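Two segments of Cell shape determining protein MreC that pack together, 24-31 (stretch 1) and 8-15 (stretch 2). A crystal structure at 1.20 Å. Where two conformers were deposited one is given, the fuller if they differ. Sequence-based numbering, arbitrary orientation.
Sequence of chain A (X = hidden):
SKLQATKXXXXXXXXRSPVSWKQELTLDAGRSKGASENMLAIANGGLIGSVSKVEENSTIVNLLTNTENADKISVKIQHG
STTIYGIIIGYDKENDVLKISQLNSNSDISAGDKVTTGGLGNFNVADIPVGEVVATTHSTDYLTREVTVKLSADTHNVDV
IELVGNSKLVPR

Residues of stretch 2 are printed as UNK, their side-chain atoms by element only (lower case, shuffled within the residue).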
# COMPACT_ATOMS: atom_id res chain seq x y z
N GLU A 24 -2.01 8.44 10.16
CA GLU A 24 -3.25 7.70 10.02
C GLU A 24 -4.40 8.62 9.80
O GLU A 24 -4.35 9.80 10.12
CB GLU A 24 -3.48 6.84 11.25
CG GLU A 24 -3.70 7.63 12.49
CD GLU A 24 -4.18 6.78 13.63
OE1 GLU A 24 -3.73 5.60 13.81
OE2 GLU A 24 -4.97 7.33 14.42
N LEU A 25 -5.47 8.05 9.28
CA LEU A 25 -6.74 8.75 9.06
C LEU A 25 -7.85 7.89 9.64
O LEU A 25 -7.77 6.66 9.68
CB LEU A 25 -7.05 8.89 7.53
CG LEU A 25 -6.04 9.52 6.61
CD1 LEU A 25 -6.51 9.42 5.22
CD2 LEU A 25 -5.81 11.00 7.04
N THR A 26 -8.91 8.54 10.10
CA THR A 26 -10.16 7.88 10.48
C THR A 26 -11.23 8.27 9.50
O THR A 26 -11.42 9.47 9.21
CB THR A 26 -10.60 8.26 11.90
OG1 THR A 26 -9.53 8.00 12.79
CG2 THR A 26 -11.83 7.48 12.32
N LEU A 27 -11.94 7.26 9.01
CA LEU A 27 -13.06 7.41 8.11
C LEU A 27 -14.38 7.16 8.85
O LEU A 27 -14.44 6.37 9.79
CB LEU A 27 -12.94 6.43 6.93
CG LEU A 27 -11.62 6.41 6.21
CD1 LEU A 27 -11.66 5.36 5.07
CD2 LEU A 27 -11.28 7.77 5.69
N ASP A 28 -15.43 7.82 8.38
CA ASP A 28 -16.76 7.75 8.98
C ASP A 28 -17.64 6.62 8.48
O ASP A 28 -18.85 6.75 8.53
CB ASP A 28 -17.48 9.09 8.85
CG ASP A 28 -17.84 9.46 7.43
OD1 ASP A 28 -17.50 8.74 6.47
OD2 ASP A 28 -18.49 10.54 7.30
N ALA A 29 -17.07 5.48 8.11
CA ALA A 29 -17.82 4.24 7.80
C ALA A 29 -16.99 3.16 8.46
O ALA A 29 -15.76 3.16 8.35
CB ALA A 29 -18.00 4.07 6.34
N GLY A 30 -17.62 2.13 9.01
CA GLY A 30 -17.05 0.84 9.00
C GLY A 30 -17.85 -0.38 8.76
O GLY A 30 -18.34 -0.50 7.68
N ARG A 31 -17.81 -1.31 9.70
CA ARG A 31 -18.30 -2.66 9.42
C ARG A 31 -19.77 -2.66 9.04
O ARG A 31 -20.19 -3.43 8.16
CB ARG A 31 -18.07 -3.58 10.61
CG ARG A 31 -18.30 -5.08 10.50
CD ARG A 31 -17.93 -5.72 11.85
NE ARG A 31 -16.48 -5.73 12.09
CZ ARG A 31 -15.82 -5.10 13.08
NH1 ARG A 31 -16.46 -4.37 13.99
NH2 ARG A 31 -14.50 -5.21 13.15
N UNK A 8 -15.87 -2.14 -2.69
CA UNK A 8 -15.32 -0.85 -2.33
C UNK A 8 -16.28 -0.09 -1.45
O UNK A 8 -17.49 -0.33 -1.45
c UNK A 8 -15.02 0.01 -3.57
c UNK A 8 -14.33 -0.75 -4.69
o UNK A 8 -16.24 0.60 -4.07
N UNK A 9 -15.73 0.88 -0.73
CA UNK A 9 -16.52 1.74 0.14
C UNK A 9 -15.82 3.08 0.25
O UNK A 9 -14.66 3.14 0.70
c UNK A 9 -16.61 1.09 1.54
c UNK A 9 -17.38 1.86 2.60
c UNK A 9 -17.30 1.14 3.93
c UNK A 9 -18.81 2.18 2.20
N UNK A 10 -16.48 4.16 -0.13
CA UNK A 10 -15.92 5.51 -0.04
C UNK A 10 -16.50 6.17 1.19
O UNK A 10 -17.70 6.07 1.45
c UNK A 10 -16.20 6.31 -1.31
N UNK A 11 -15.67 6.86 1.96
CA UNK A 11 -16.09 7.45 3.22
C UNK A 11 -15.31 8.73 3.45
O UNK A 11 -14.24 8.96 2.91
c UNK A 11 -15.86 6.47 4.38
N UNK A 12 -15.88 9.60 4.28
CA UNK A 12 -15.23 10.89 4.62
C UNK A 12 -14.11 10.71 5.63
O UNK A 12 -14.24 9.92 6.58
c UNK A 12 -16.25 11.83 5.28
o UNK A 12 -17.47 12.57 3.42
o UNK A 12 -18.54 11.47 4.98
c UNK A 12 -17.52 11.96 4.51
N UNK A 13 -13.05 11.48 5.46
CA UNK A 13 -12.03 11.64 6.51
C UNK A 13 -12.59 12.53 7.62
O UNK A 13 -12.99 13.66 7.36
c UNK A 13 -10.22 11.39 4.78
c UNK A 13 -10.76 12.28 5.93
c UNK A 13 -9.72 12.47 7.00
N UNK A 14 -12.63 12.01 8.83
CA UNK A 14 -13.08 12.75 9.98
C UNK A 14 -11.96 13.02 10.97
O UNK A 14 -12.09 13.91 11.82
c UNK A 14 -15.12 10.08 11.95
c UNK A 14 -14.32 12.14 10.66
c UNK A 14 -15.59 12.36 9.79
c UNK A 14 -14.11 10.66 10.98
N UNK A 15 -10.87 12.27 10.95
CA UNK A 15 -9.69 12.59 11.75
C UNK A 15 -8.45 12.28 10.94
O UNK A 15 -8.44 11.36 10.12
c UNK A 15 -11.92 9.86 14.53
c UNK A 15 -9.65 11.81 13.08
s UNK A 15 -12.32 11.48 13.91
c UNK A 15 -10.70 12.21 14.08

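Position 8 carries three side-chain atoms, a first carbon bearing one oxygen and one carbon. That fork of unlike atoms defines Thr8. It makes no contact with stretch 1 and lies exposed; a small polar β-branched residue sits comfortably in such an exposed, extended position.

At position 9 there are four carbons, forked at the second, with CA-to-CB directed toward stretch 1. One terminal methyl lies 3.9 Å from CB of Ala29. Branching at the second carbon rather than the first identifies leucine, Leu9, and the methyl in question is CD2, which also lies 4.2 Å from O of Gly30. Its length lets it reach across to the loop that follows the partner strand.

Position 10 has a single carbon, so it is Ala10. It points away from stretch 1 and touches nothing there; a lone methyl costs little at an exposed position.

Position 11 also has one carbon, but this one points toward stretch 1 and is buried. Its CB lies 3.8 Å from CB of Ala29, 3.9 Å from CB of Leu27 and 3.5 Å from OD1 of Asp28. This is Ala11, whose lone methyl fits closely among these three neighbours.

Position 12 shows two carbons, the second bearing two oxygens: a short carboxylate, since an amide would have a nitrogen. One of these oxygens is 2.5 Å from OD2 of Asp28. The residue is Asp12, and the oxygen is OD2; the geometry leaves open whether a proton lies between the two. Two hydrogen bonds tie the same residues: Asp12 N donates to Asp28 OD1 (2.9 Å), and Asp28 N donates to Asp12 O (3.0 Å).

At position 13, one carbon carries two more, the compact β-branched fork of Val13. Its CG2 meets CD2 of Leu27 at 3.9 Å, and its CG1 lies 4.2 Å from CD2 of Leu25. β-Branching suits an extended strand, and here both methyls find apolar partners.

Position 14 has four carbons, forked at the first, with one arm two carbons long. This is Ile14. Its CA-to-CB bond points sideways, but CG2 comes within 3.9 Å of CB of Asp28 and CG1 within 4.1 Å of CG2 of Thr26, so an exposed side chain still covers part of stretch 1.

Position 15 is an unbranched chain of two carbons, a sulfur and a final carbon, which can only be Met15. Its flexible thioether bends so that CE approaches CG2 of Thr26 to 3.2 Å, on the face of the sheet they share.

The strands run broadly antiparallel, 120° apart. Thr26 N donates to Met15 O (2.9 Å), while Thr26 O accepts from Ile14 N (2.8 Å) and more weakly from Met15 N (3.3 Å). Thr26 pairs with Met15 but Leu27 with Val13, a one-residue shift that forms a β-bulge. Beyond it the Asp28 side chain accepts from Asp12 N through OD1, continuing the pairing, and Leu9 and Ala11 pack on Ala29, with Ala11 also against Leu27.

Stretch 2 (8-15) TLAADVIM
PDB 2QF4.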